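Beta-galactosidase (Trichoderma reesei, PDB 3OG2) probably hydrolyses terminal non-reducing beta-D-galactose residues in beta-D-galactosides, as a glycoprotein of glycoside hydrolase family 35. Local coordinates at residues 65-70 / 557-562; 471-476 / 581-586. All coordinates share one frame; numbering follows the deposited sequence.

Interaction 1 of 2, residues 65-70 / 557-562; sequences IKALGF and NYWVPT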
loop_
_atom_site.group_PDB
_atom_site.type_symbol
_atom_site.label_atom_id
_atom_site.label_comp_id
_atom_site.label_asym_id
_atom_site.label_seq_id
_atom_site.Cartn_x
_atom_site.Cartn_y
_atom_site.Cartn_z
ATOM N N ILE A 65 -9.871 6.983 -0.191
ATOM C CA ILE A 65 -9.184 7.473 1.026
ATOM C C ILE A 65 -9.860 8.720 1.561
ATOM O O ILE A 65 -10.067 8.844 2.772
ATOM C CB ILE A 65 -7.715 7.706 0.668
ATOM C CG1 ILE A 65 -7.084 6.321 0.413
ATOM C CG2 ILE A 65 -7.008 8.495 1.771
ATOM C CD1 ILE A 65 -5.639 6.368 -0.011
ATOM N N LYS A 66 -10.254 9.644 0.699
ATOM C CA LYS A 66 -10.973 10.846 1.159
ATOM C C LYS A 66 -12.250 10.450 1.901
ATOM O O LYS A 66 -12.627 11.071 2.887
ATOM C CB LYS A 66 -11.285 11.721 -0.056
ATOM C CG LYS A 66 -12.001 12.999 0.261
ATOM C CD LYS A 66 -11.085 14.079 0.816
ATOM C CE LYS A 66 -11.900 15.393 0.910
ATOM N NZ LYS A 66 -10.998 16.441 1.455
ATOM N N ALA A 67 -12.932 9.404 1.411
ATOM C CA ALA A 67 -14.177 9.028 2.064
ATOM C C ALA A 67 -13.950 8.475 3.461
ATOM O O ALA A 67 -14.907 8.424 4.268
ATOM C CB ALA A 67 -14.896 7.997 1.174
ATOM N N LEU A 68 -12.764 8.014 3.830
ATOM C CA LEU A 68 -12.450 7.610 5.194
ATOM C C LEU A 68 -12.451 8.806 6.163
ATOM O O LEU A 68 -12.402 8.634 7.371
ATOM C CB LEU A 68 -11.044 7.003 5.279
ATOM C CG LEU A 68 -10.827 5.698 4.540
ATOM C CD1 LEU A 68 -9.346 5.349 4.492
ATOM C CD2 LEU A 68 -11.588 4.570 5.263
ATOM N N GLY A 69 -12.433 10.030 5.645
ATOM C CA GLY A 69 -12.231 11.199 6.469
ATOM C C GLY A 69 -10.773 11.614 6.488
ATOM O O GLY A 69 -10.414 12.541 7.223
ATOM N N PHE A 70 -9.934 10.925 5.699
ATOM C CA PHE A 70 -8.504 11.335 5.638
ATOM C C PHE A 70 -8.357 12.627 4.832
ATOM O O PHE A 70 -9.200 12.917 3.984
ATOM C CB PHE A 70 -7.716 10.243 4.951
ATOM C CG PHE A 70 -7.438 9.011 5.847
ATOM C CD1 PHE A 70 -8.176 8.729 7.000
ATOM C CD2 PHE A 70 -6.404 8.164 5.457
ATOM C CE1 PHE A 70 -7.850 7.597 7.735
ATOM C CE2 PHE A 70 -6.053 7.014 6.220
ATOM C CZ PHE A 70 -6.810 6.740 7.367
ATOM N N ASN A 557 -22.135 2.315 7.269
ATOM C CA ASN A 557 -22.698 2.684 5.967
ATOM C C ASN A 557 -22.990 4.161 5.806
ATOM O O ASN A 557 -23.617 4.548 4.823
ATOM C CB ASN A 557 -24.032 1.892 5.756
ATOM C CG ASN A 557 -23.738 0.394 5.756
ATOM O OD1 ASN A 557 -22.944 -0.186 5.019
ATOM N ND2 ASN A 557 -24.473 -0.254 6.655
ATOM N N TYR A 558 -22.536 4.994 6.724
ATOM C CA TYR A 558 -22.689 6.445 6.586
ATOM C C TYR A 558 -21.426 7.071 5.971
ATOM O O TYR A 558 -20.311 6.523 6.105
ATOM C CB TYR A 558 -22.899 7.105 7.985
ATOM C CG TYR A 558 -24.298 6.980 8.541
ATOM C CD1 TYR A 558 -24.844 5.713 8.871
ATOM C CD2 TYR A 558 -25.105 8.081 8.796
ATOM C CE1 TYR A 558 -26.134 5.623 9.402
ATOM C CE2 TYR A 558 -26.403 7.998 9.322
ATOM C CZ TYR A 558 -26.886 6.746 9.618
ATOM O OH TYR A 558 -28.186 6.635 10.132
ATOM N N TRP A 559 -21.629 8.226 5.334
ATOM C CA TRP A 559 -20.586 8.877 4.570
ATOM C C TRP A 559 -20.716 10.362 4.786
ATOM O O TRP A 559 -21.831 10.866 5.000
ATOM C CB TRP A 559 -20.760 8.568 3.058
ATOM C CG TRP A 559 -20.750 7.104 2.764
ATOM C CD1 TRP A 559 -21.861 6.305 2.696
ATOM C CD2 TRP A 559 -19.636 6.256 2.516
ATOM N NE1 TRP A 559 -21.496 4.995 2.403
ATOM C CE2 TRP A 559 -20.125 4.948 2.304
ATOM C CE3 TRP A 559 -18.237 6.483 2.471
ATOM C CZ2 TRP A 559 -19.305 3.847 2.029
ATOM C CZ3 TRP A 559 -17.443 5.376 2.198
ATOM C CH2 TRP A 559 -17.940 4.098 1.981
ATOM N N VAL A 560 -19.590 11.077 4.688
ATOM C CA VAL A 560 -19.628 12.520 4.880
ATOM C C VAL A 560 -18.833 13.213 3.789
ATOM O O VAL A 560 -17.756 13.804 4.017
ATOM C CB VAL A 560 -19.095 12.920 6.269
ATOM C CG1 VAL A 560 -19.460 14.369 6.571
ATOM C CG2 VAL A 560 -19.622 12.015 7.386
ATOM N N PRO A 561 -19.336 13.199 2.555
ATOM C CA PRO A 561 -18.651 13.935 1.471
ATOM C C PRO A 561 -18.729 15.436 1.741
ATOM O O PRO A 561 -19.703 15.956 2.279
ATOM C CB PRO A 561 -19.501 13.535 0.217
ATOM C CG PRO A 561 -20.875 13.348 0.829
ATOM C CD PRO A 561 -20.592 12.584 2.114
ATOM N N THR A 562 -17.643 16.113 1.351
ATOM C CA THR A 562 -17.543 17.556 1.602
ATOM C C THR A 562 -18.113 18.333 0.417
ATOM O O THR A 562 -18.016 17.911 -0.753
ATOM C CB THR A 562 -16.084 17.952 1.851
ATOM O OG1 THR A 562 -15.290 17.590 0.694
ATOM C CG2 THR A 562 -15.524 17.235 3.069
HETATM O O HOH W 1 -15.171 12.663 3.810
HETATM O O HOH W 2 -12.712 18.518 1.041
HETATM O O HOH W 3 -17.398 9.667 3.670
#
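Ala67 meets the indole of Trp559 where the end of a TIM-barrel helix faces strand 558-559, the outermost strand of a mixed sheet later in the chain. Helix 58-66 runs into a type I turn from Lys66 to Gly69. Gly69, with positive phi, closes it as a Schellman motif. The methyl of Ala67 comes to the edge of the six-membered ring, near its plane, and not over a face. Its CB lies 3.8 Å from Trp559 CZ3. The indole reaches the helix end because CG stands beside the backbone N and anti to the carbonyl carbon (chi1 -58°). Its NE1 bonds to Gly587 O, and Lys363 makes a cation-pi contact with the ring.

Lys66 and Thr562 form the second meeting point. Their side chains cross at about a right angle, with Lys66 CE 4.0 Å from Thr562 OG1. The lysine chain bends at chi2 (78°). Its NZ donates to Gly108 O and also to a water, which lies 2.8 Å from Thr562 OG1.

No direct hydrogen bond joins the segments. Waters do this work along the backbone. One lies close to both Lys66 O and Val560 O. Another sits in the plane of the Trp559 ring, at its edge. It donates to Ala67 O at 2.8 Å and accepts from Val560 N at 2.8 Å.

Interaction 2 of 2, residues 471-476 / 581-586; sequences IFTWNE and SVIING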
loop_
_atom_site.group_PDB
_atom_site.type_symbol
_atom_site.label_atom_id
_atom_site.label_comp_id
_atom_site.label_asym_id
_atom_site.label_seq_id
_atom_site.Cartn_x
_atom_site.Cartn_y
_atom_site.Cartn_z
ATOM N N ILE A 471 -18.744 9.542 18.560
ATOM C CA ILE A 471 -19.230 10.476 17.561
ATOM C C ILE A 471 -18.735 10.037 16.196
ATOM O O ILE A 471 -17.534 9.800 16.014
ATOM C CB ILE A 471 -18.692 11.876 17.876
ATOM C CG1 ILE A 471 -19.321 12.429 19.144
ATOM C CG2 ILE A 471 -18.943 12.865 16.728
ATOM C CD1 ILE A 471 -18.447 12.694 20.279
ATOM N N PHE A 472 -19.642 9.888 15.263
ATOM C CA PHE A 472 -19.296 9.636 13.857
ATOM C C PHE A 472 -19.071 10.970 13.142
ATOM O O PHE A 472 -18.032 11.203 12.528
ATOM C CB PHE A 472 -20.391 8.777 13.183
ATOM C CG PHE A 472 -20.113 8.697 11.697
ATOM C CD1 PHE A 472 -19.040 7.921 11.228
ATOM C CD2 PHE A 472 -20.896 9.378 10.784
ATOM C CE1 PHE A 472 -18.787 7.853 9.868
ATOM C CE2 PHE A 472 -20.628 9.306 9.415
ATOM C CZ PHE A 472 -19.583 8.526 8.947
ATOM N N THR A 473 -20.041 11.876 13.217
ATOM C CA THR A 473 -19.895 13.195 12.610
ATOM C C THR A 473 -20.901 14.134 13.224
ATOM O O THR A 473 -21.847 13.687 13.933
ATOM C CB THR A 473 -20.070 13.138 11.074
ATOM O OG1 THR A 473 -19.521 14.333 10.502
ATOM C CG2 THR A 473 -21.544 13.057 10.657
ATOM N N TRP A 474 -20.737 15.414 12.945
ATOM C CA TRP A 474 -21.825 16.361 13.250
ATOM C C TRP A 474 -21.629 17.523 12.287
ATOM O O TRP A 474 -20.505 17.731 11.816
ATOM C CB TRP A 474 -21.824 16.834 14.706
ATOM C CG TRP A 474 -20.603 17.621 15.068
ATOM C CD1 TRP A 474 -19.453 17.106 15.605
ATOM C CD2 TRP A 474 -20.392 19.026 14.920
ATOM N NE1 TRP A 474 -18.533 18.108 15.797
ATOM C CE2 TRP A 474 -19.080 19.292 15.386
ATOM C CE3 TRP A 474 -21.200 20.062 14.418
ATOM C CZ2 TRP A 474 -18.581 20.581 15.367
ATOM C CZ3 TRP A 474 -20.692 21.363 14.401
ATOM C CH2 TRP A 474 -19.373 21.592 14.882
ATOM N N ASN A 475 -22.707 18.259 11.993
ATOM C CA ASN A 475 -22.549 19.479 11.234
ATOM C C ASN A 475 -23.735 20.384 11.528
ATOM O O ASN A 475 -24.821 19.950 11.892
ATOM C CB ASN A 475 -22.446 19.199 9.703
ATOM C CG ASN A 475 -21.588 20.285 9.073
ATOM O OD1 ASN A 475 -21.375 21.417 9.629
ATOM N ND2 ASN A 475 -20.970 20.007 7.966
ATOM N N GLU A 476 -23.482 21.674 11.377
ATOM C CA GLU A 476 -24.479 22.739 11.464
ATOM C C GLU A 476 -24.962 23.018 10.043
ATOM O O GLU A 476 -24.208 23.559 9.247
ATOM C CB GLU A 476 -23.843 23.968 12.113
ATOM C CG GLU A 476 -24.916 25.072 12.198
ATOM C CD GLU A 476 -24.546 26.262 13.035
ATOM O OE1 GLU A 476 -23.624 26.151 13.869
ATOM O OE2 GLU A 476 -25.228 27.282 12.842
ATOM N N SER A 581 -20.563 19.981 4.506
ATOM C CA SER A 581 -20.704 18.596 4.064
ATOM C C SER A 581 -22.184 18.237 3.807
ATOM O O SER A 581 -23.051 19.070 4.089
ATOM C CB SER A 581 -20.145 17.658 5.140
ATOM O OG SER A 581 -21.015 17.652 6.276
ATOM N N VAL A 582 -22.420 17.039 3.312
ATOM C CA VAL A 582 -23.752 16.439 3.383
ATOM C C VAL A 582 -23.512 15.051 3.955
ATOM O O VAL A 582 -22.453 14.433 3.726
ATOM C CB VAL A 582 -24.471 16.347 2.032
ATOM C CG1 VAL A 582 -24.592 17.717 1.363
ATOM C CG2 VAL A 582 -23.756 15.373 1.112
ATOM N N ILE A 583 -24.439 14.571 4.744
ATOM C CA ILE A 583 -24.312 13.276 5.381
ATOM C C ILE A 583 -25.184 12.286 4.612
ATOM O O ILE A 583 -26.342 12.605 4.349
ATOM C CB ILE A 583 -24.724 13.316 6.860
ATOM C CG1 ILE A 583 -23.827 14.280 7.665
ATOM C CG2 ILE A 583 -24.718 11.927 7.467
ATOM C CD1 ILE A 583 -24.332 14.625 9.042
ATOM N N ILE A 584 -24.597 11.152 4.214
ATOM C CA ILE A 584 -25.385 10.195 3.416
ATOM C C ILE A 584 -25.337 8.846 4.109
ATOM O O ILE A 584 -24.254 8.334 4.429
ATOM C CB ILE A 584 -24.869 10.117 1.962
ATOM C CG1 ILE A 584 -25.018 11.477 1.278
ATOM C CG2 ILE A 584 -25.559 8.969 1.190
ATOM C CD1 ILE A 584 -24.576 11.596 -0.160
ATOM N N ASN A 585 -26.527 8.267 4.312
ATOM C CA ASN A 585 -26.633 6.923 4.888
ATOM C C ASN A 585 -26.943 5.940 3.750
ATOM O O ASN A 585 -28.068 6.038 3.172
ATOM C CB ASN A 585 -27.722 6.934 5.954
ATOM C CG ASN A 585 -28.137 5.559 6.414
ATOM O OD1 ASN A 585 -27.376 4.598 6.292
ATOM N ND2 ASN A 585 -29.378 5.484 6.932
ATOM N N GLY A 586 -26.014 5.059 3.445
ATOM C CA GLY A 586 -26.213 4.056 2.423
ATOM C C GLY A 586 -25.107 4.142 1.396
ATOM O O GLY A 586 -24.486 5.202 1.148
HETATM O O HOH W 4 -20.292 16.683 8.777
#
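Asn475 reaches from strand 470-476 to Ser581, just ahead of strand 583-585, where two beta sheets meet. Strand 470-476 is the outermost strand of a five-stranded mixed sheet in the domain 2 range. Strand 583-585 belongs to the mixed sheet of the domain 3 range. The two segments are joined by side chains and a water, with no backbone ladder between them.

From CB, which lies 4.0 Å from Ser581 OG, the Asn475 chain sets out with CG anti to the backbone N (chi1 -150°). This carries the amide over to the serine. At the tip the two amide atoms part. OD1 takes a weak bond from the backbone N of Glu476. ND2 donates to Ser581 OG at 2.9 Å, with an N-H...O angle of 162°. The hydroxyl oxygen lies almost exactly in the amide plane. ND2 also donates to Pro579 O, so both bonds of this nitrogen go to the same loop.

Beside it, Thr473 and Ile583 meet tip to tip through methyls, with Thr473 CG2 3.6 Å from Ile583 CD1. The threonine OG1 accepts a bond from a water 3.0 Å away, which lies 2.8 Å from Ser581 OG.

The polar and apolar halves of the threonine thus serve different partners. Pro579 O can only accept, which supports nitrogen at its end of the amide. With the Ser581 OG bond it should limit amide rotation; the weak OD1 bond adds little.

Interactions 1 and 2 lie on the same side of the chain's centre, with their centres about 9 Å apart. Along the chain their segments alternate: 65-70, 471-476, 557-562, 581-586. Strands 558-559 and 583-585 are antiparallel neighbours in one mixed sheet, and backbone bonds such as Trp559 N to Ile584 O (2.8 Å) probably tie them. This sheet therefore meets the TIM-barrel part through interaction 1 and the sheet of strand 470-476 through interaction 2. Val560 also touches Phe472, and helix 357-370 packs on residues of both contacts. Three successive parts of the enzyme converge here, away from the galactose-binding residues.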